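Local coordinates for lipolytic enzyme (Clostridium thermocellum, PDB 2VPT), which is the catalytic domain of a cellulosomal family 3 carbohydrate esterase of the acetylxylan esterase class, which removes acetyl groups from xylan, at residues E61-S64 against G65-I68; Q165-R168 against N169-I172. All coordinates share one frame; numbering follows the deposited sequence.

Contact 1 of 2, residues E61-S64 against G65-I68; sequences EGHS and GWTI
Trp66 N donates to His63 O at 3.2 Å through a somewhat bent hydrogen bond, closing a type II beta turn that runs from His63 to Trp66. Gly65 holds the third position of the turn with a positive phi, a conformation in which a CB would press against the carbonyl oxygen of Ser64. Beyond the turn the two rings leave the backbone in the same direction, chi1 near -70° turning each CG away from its own carbonyl carbon. His63 CB sits almost squarely over the five-membered ring of the Trp66 indole, 3.3 Å from its centroid, a close CH-pi contact. Farther out, the imidazole lies over the benzo part of the indole in a face-to-face stack, its centroid 4.2 Å from that of the Trp66 six-membered ring and the planes opened to 30°. His63 CD2 comes within 3.7 Å of Trp66 CZ2 there. The segment leads from strand 59-62 to helix 68-82, the first leg of a beta-alpha-beta crossover to strand 86-90; strand 5-12 pairs in parallel with both strands, as expected of the alpha/beta fold of SGNH hydrolases. A weak bond from His63 ND1 to Glu61 O, 3.3 Å long, may help set the imidazole's rotation, and Trp78 of helix 68-82 also meets this ring. At the pyrrole side, Ser64 O lies 3.4 Å from Trp66 CD1, while Trp66 NE1 is hydrogen-bonded to Glu23 of the second subunit. Ser64 OG turns the other way and is hydrogen-bonded to Glu17.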
ATOM      1  N   GLU A  61      -3.215   3.962   9.126  1.00  8.80           N
ATOM      2  CA  GLU A  61      -4.038   4.959   8.404  1.00  8.57           C
ATOM      3  C   GLU A  61      -3.142   5.931   7.632  1.00  8.41           C
ATOM      4  O   GLU A  61      -3.317   7.162   7.682  1.00  8.46           O
ATOM      5  CB  GLU A  61      -4.976   5.734   9.332  1.00 10.46           C
ATOM      6  CG  GLU A  61      -6.186   4.986   9.813  1.00 13.81           C
ATOM      7  CD  GLU A  61      -7.205   4.580   8.770  1.00 13.00           C
ATOM      8  OE1 GLU A  61      -7.169   4.933   7.555  1.00 11.75           O
ATOM      9  OE2 GLU A  61      -8.056   3.778   9.167  1.00 16.38           O
ATOM     10  N   GLY A  62      -2.186   5.365   6.906  1.00  7.81           N
ATOM     11  CA  GLY A  62      -1.372   6.095   5.951  1.00  8.17           C
ATOM     12  C   GLY A  62      -2.026   6.047   4.590  1.00  8.64           C
ATOM     13  O   GLY A  62      -2.407   4.975   4.116  1.00  9.43           O
ATOM     14  N   HIS A  63      -2.158   7.217   3.964  1.00  9.01           N
ATOM     15  CA  HIS A  63      -2.821   7.361   2.674  1.00  9.71           C
ATOM     16  C   HIS A  63      -1.956   8.152   1.707  1.00  9.91           C
ATOM     17  O   HIS A  63      -1.870   9.378   1.798  1.00  9.96           O
ATOM     18  CB  HIS A  63      -4.160   8.075   2.878  1.00  9.93           C
ATOM     19  CG  HIS A  63      -5.155   7.251   3.619  1.00  9.71           C
ATOM     20  ND1 HIS A  63      -5.214   7.157   4.998  1.00 11.65           N
ATOM     21  CD2 HIS A  63      -6.095   6.404   3.149  1.00  8.56           C
ATOM     22  CE1 HIS A  63      -6.154   6.284   5.325  1.00  8.16           C
ATOM     23  NE2 HIS A  63      -6.726   5.849   4.223  1.00 13.34           N
ATOM     24  N   SER A  64      -1.279   7.448   0.806  1.00 11.38           N
ATOM     25  CA  SER A  64      -0.457   8.078  -0.203  1.00 11.99           C
ATOM     26  C   SER A  64      -1.272   9.112  -0.966  1.00 12.05           C
ATOM     27  O   SER A  64      -2.393   8.846  -1.374  1.00 12.97           O
ATOM     28  CB  SER A  64       0.095   7.037  -1.173  1.00 12.70           C
ATOM     29  OG  SER A  64       0.915   6.114  -0.482  1.00 13.73           O
ATOM     30  N   GLY A  65      -0.687  10.286  -1.138  1.00 12.31           N
ATOM     31  CA  GLY A  65      -1.314  11.354  -1.905  1.00 12.48           C
ATOM     32  C   GLY A  65      -2.124  12.326  -1.085  1.00 12.85           C
ATOM     33  O   GLY A  65      -2.532  13.359  -1.609  1.00 15.17           O
ATOM     34  N   TRP A  66      -2.347  12.057   0.199  1.00 11.38           N
ATOM     35  CA  TRP A  66      -3.318  12.839   0.956  1.00 10.73           C
ATOM     36  C   TRP A  66      -2.738  14.066   1.628  1.00 10.54           C
ATOM     37  O   TRP A  66      -1.582  14.092   2.047  1.00 10.74           O
ATOM     38  CB  TRP A  66      -4.050  12.009   1.988  1.00 10.00           C
ATOM     39  CG  TRP A  66      -5.055  11.058   1.429  1.00  9.99           C
ATOM     40  CD1 TRP A  66      -4.978  10.357   0.260  1.00 11.22           C
ATOM     41  CD2 TRP A  66      -6.258  10.634   2.074  1.00 10.57           C
ATOM     42  NE1 TRP A  66      -6.080   9.536   0.137  1.00 11.57           N
ATOM     43  CE2 TRP A  66      -6.879   9.689   1.234  1.00 10.98           C
ATOM     44  CE3 TRP A  66      -6.880  10.978   3.279  1.00 10.60           C
ATOM     45  CZ2 TRP A  66      -8.075   9.072   1.568  1.00 12.52           C
ATOM     46  CZ3 TRP A  66      -8.079  10.376   3.597  1.00 12.06           C
ATOM     47  CH2 TRP A  66      -8.673   9.441   2.746  1.00 11.72           C
ATOM     48  N   THR A  67      -3.605  15.070   1.744  1.00 10.88           N
ATOM     49  CA  THR A  67      -3.309  16.339   2.381  1.00 10.65           C
ATOM     50  C   THR A  67      -4.017  16.431   3.727  1.00 10.84           C
ATOM     51  O   THR A  67      -4.885  15.612   4.055  1.00 10.69           O
ATOM     52  CB  THR A  67      -3.828  17.478   1.495  1.00 11.07           C
ATOM     53  OG1 THR A  67      -5.240  17.298   1.344  1.00 12.40           O
ATOM     54  CG2 THR A  67      -3.133  17.460   0.118  1.00 12.69           C
ATOM     55  N   ILE A  68      -3.654  17.451   4.499  1.00 10.75           N
ATOM     56  CA  ILE A  68      -4.291  17.729   5.770  1.00 10.93           C
ATOM     57  C   ILE A  68      -5.828  17.752   5.714  1.00 11.69           C
ATOM     58  O   ILE A  68      -6.469  17.083   6.515  1.00 11.92           O
ATOM     59  CB  ILE A  68      -3.715  19.037   6.390  1.00 10.59           C
ATOM     60  CG1 ILE A  68      -2.304  18.767   6.925  1.00 10.44           C
ATOM     61  CG2 ILE A  68      -4.605  19.557   7.492  1.00 11.99           C
ATOM     62  CD1 ILE A  68      -1.466  19.993   7.167  1.00 11.19           C
TER

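Contact 2 of 2, residues Q165-R168 against N169-I172; sequences QFDR and NTDI
Asp167 O takes two backbone bonds, from Asp171 N at 2.8 Å and from Thr170 N at 3.0 Å, so the brief helix 168-171 combines alpha-type and 3-10-type turns. Asp167 is its N-cap. With CG anti to the backbone N (chi1 -175°), the carboxylate folds back over the helix start, and OD1 accepts from Asn169 N at 3.0 Å, an Asx turn in which the donor stands above the carboxylate plane. Asp171 answers from the opposite direction along the chain: its OD2 accepts from Asp167 N at 2.9 Å in a fairly straight bond (163°), again from above the plane. Its other oxygen, OD1, receives Thr170 OG1 at 2.7 Å. Phe166 and Asp171 run antiparallel past one another, ring and carboxylate planes 59° apart, and Phe166 CZ meets Ile172 CG1 at 3.6 Å. Ile172 CD1 lies at the edge of the phenyl ring. Pro130 covers more of Phe166, and Tyr129 and Trp131 more of Ile172. At the helix exit, water 1 donates to both Arg168 O and Ile172 O, tying the last turn to the chain that follows. Arg168 reaches back with a bent chain, its NH2 making a weak bond to Phe166 O. Each aspartate accepts a backbone N-H and has a cation nearby, which would probably stabilise its negative charge: Lys186 of helix 181-203 forms a salt bridge with Asp171 OD2, while Arg168 NH1 makes a long approach to Asp167 OD1 (3.7 Å), out of the guanidinium plane and through charge alone.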
ATOM      1  N   GLN A 165      20.161  12.017  10.342  1.00 19.39           N
ATOM      2  CA  GLN A 165      21.466  12.163   9.707  1.00 20.87           C
ATOM      3  C   GLN A 165      21.291  11.787   8.245  1.00 20.94           C
ATOM      4  O   GLN A 165      21.504  10.642   7.852  1.00 21.35           O
ATOM      5  CB  GLN A 165      22.496  11.249  10.403  1.00 21.51           C
ATOM      6  CG  GLN A 165      23.865  11.117   9.708  1.00 24.10           C
ATOM      7  CD  GLN A 165      24.018   9.854   8.836  1.00 25.35           C
ATOM      8  OE1 GLN A 165      24.638   9.901   7.770  1.00 27.94           O
ATOM      9  NE2 GLN A 165      23.467   8.730   9.294  1.00 25.43           N
ATOM     10  N   PHE A 166      20.877  12.753   7.443  1.00 21.45           N
ATOM     11  CA  PHE A 166      20.382  12.473   6.105  1.00 21.70           C
ATOM     12  C   PHE A 166      21.493  12.281   5.085  1.00 22.41           C
ATOM     13  O   PHE A 166      22.379  13.119   4.957  1.00 22.95           O
ATOM     14  CB  PHE A 166      19.442  13.592   5.648  1.00 22.05           C
ATOM     15  CG  PHE A 166      18.778  13.318   4.332  1.00 21.99           C
ATOM     16  CD1 PHE A 166      17.801  12.342   4.230  1.00 22.36           C
ATOM     17  CD2 PHE A 166      19.138  14.032   3.193  1.00 23.26           C
ATOM     18  CE1 PHE A 166      17.189  12.077   3.010  1.00 22.94           C
ATOM     19  CE2 PHE A 166      18.534  13.773   1.970  1.00 23.30           C
ATOM     20  CZ  PHE A 166      17.554  12.795   1.881  1.00 22.54           C
ATOM     21  N   ASP A 167      21.428  11.172   4.367  1.00 22.70           N
ATOM     22  CA  ASP A 167      22.357  10.873   3.301  1.00 23.92           C
ATOM     23  C   ASP A 167      21.539  10.413   2.104  1.00 24.59           C
ATOM     24  O   ASP A 167      20.992   9.316   2.101  1.00 23.77           O
ATOM     25  CB  ASP A 167      23.329   9.791   3.758  1.00 23.96           C
ATOM     26  CG  ASP A 167      24.413   9.501   2.742  1.00 25.82           C
ATOM     27  OD1 ASP A 167      24.305   9.932   1.574  1.00 26.03           O
ATOM     28  OD2 ASP A 167      25.389   8.834   3.127  1.00 28.54           O
ATOM     29  N   ARG A 168      21.447  11.274   1.102  1.00 25.61           N
ATOM     30  CA  ARG A 168      20.664  10.992  -0.099  1.00 27.23           C
ATOM     31  C   ARG A 168      21.103   9.720  -0.829  1.00 27.35           C
ATOM     32  O   ARG A 168      20.290   9.086  -1.512  1.00 28.26           O
ATOM     33  CB  ARG A 168      20.714  12.197  -1.046  1.00 28.05           C
ATOM     34  CG  ARG A 168      22.125  12.577  -1.505  1.00 31.17           C
ATOM     35  CD  ARG A 168      22.414  14.077  -1.353  1.00 35.49           C
ATOM     36  NE  ARG A 168      22.154  14.584   0.001  1.00 37.22           N
ATOM     37  CZ  ARG A 168      22.902  14.331   1.076  1.00 37.72           C
ATOM     38  NH1 ARG A 168      23.977  13.552   1.002  1.00 39.12           N
ATOM     39  NH2 ARG A 168      22.565  14.856   2.246  1.00 38.07           N
ATOM     40  N   ASN A 169      22.374   9.344  -0.682  1.00 26.93           N
ATOM     41  CA  ASN A 169      22.900   8.133  -1.315  1.00 27.10           C
ATOM     42  C   ASN A 169      22.541   6.819  -0.601  1.00 25.76           C
ATOM     43  O   ASN A 169      22.754   5.744  -1.155  1.00 27.09           O
ATOM     44  CB  ASN A 169      24.419   8.247  -1.485  1.00 27.66           C
ATOM     45  CG  ASN A 169      24.818   9.383  -2.416  1.00 29.96           C
ATOM     46  OD1 ASN A 169      24.215   9.582  -3.473  1.00 32.93           O
ATOM     47  ND2 ASN A 169      25.829  10.139  -2.020  1.00 33.47           N
ATOM     48  N   THR A 170      22.005   6.895   0.617  1.00 23.72           N
ATOM     49  CA  THR A 170      21.526   5.690   1.319  1.00 22.07           C
ATOM     50  C   THR A 170      20.034   5.740   1.670  1.00 20.58           C
ATOM     51  O   THR A 170      19.366   4.702   1.712  1.00 19.75           O
ATOM     52  CB  THR A 170      22.312   5.422   2.637  1.00 21.89           C
ATOM     53  OG1 THR A 170      22.144   6.508   3.559  1.00 21.87           O
ATOM     54  CG2 THR A 170      23.809   5.233   2.353  1.00 22.27           C
ATOM     55  N   ASP A 171      19.524   6.938   1.923  1.00 19.17           N
ATOM     56  CA  ASP A 171      18.228   7.087   2.588  1.00 18.17           C
ATOM     57  C   ASP A 171      17.050   7.306   1.655  1.00 17.75           C
ATOM     58  O   ASP A 171      15.909   7.288   2.110  1.00 17.18           O
ATOM     59  CB  ASP A 171      18.301   8.259   3.565  1.00 17.55           C
ATOM     60  CG  ASP A 171      19.349   8.051   4.646  1.00 18.02           C
ATOM     61  OD1 ASP A 171      19.806   6.904   4.822  1.00 18.46           O
ATOM     62  OD2 ASP A 171      19.693   9.029   5.342  1.00 19.20           O
ATOM     63  N   ILE A 172      17.317   7.539   0.375  1.00 18.04           N
ATOM     64  CA  ILE A 172      16.274   7.768  -0.622  1.00 18.39           C
ATOM     65  C   ILE A 172      16.159   6.581  -1.567  1.00 18.58           C
ATOM     66  O   ILE A 172      17.158   6.032  -2.025  1.00 19.25           O
ATOM     67  CB  ILE A 172      16.529   9.072  -1.402  1.00 18.65           C
ATOM     68  CG1 ILE A 172      16.441  10.278  -0.456  1.00 18.95           C
ATOM     69  CG2 ILE A 172      15.535   9.230  -2.566  1.00 19.14           C
ATOM     70  CD1 ILE A 172      15.110  10.405   0.333  1.00 19.14           C
TER
HETATM   71  O   HOH W   1      19.715   6.571  -1.903  1.00 40.21           O

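How the contacts relate
Contacts 1 and 2 follow one another along the chain and do not touch: their centres are 23 Å apart and their nearest atoms about 15 Å. The first is buried, its centre about 11 Å from the centre of the chain; the second lies at the surface, its centre about 19 Å from the same point. They stand differently to the probable Ser14-His178-Asp175 triad. Contact 1 reaches it directly through the side chain of Ser64, while Ile172 of contact 2 comes near without touching, shortly before Asp175 and His178 in sequence. Contact 1 also meets the second subunit, which contact 2 does not reach. Neither includes residues of the calcium site (Asp43, Phe44, Asp57 and Asp59).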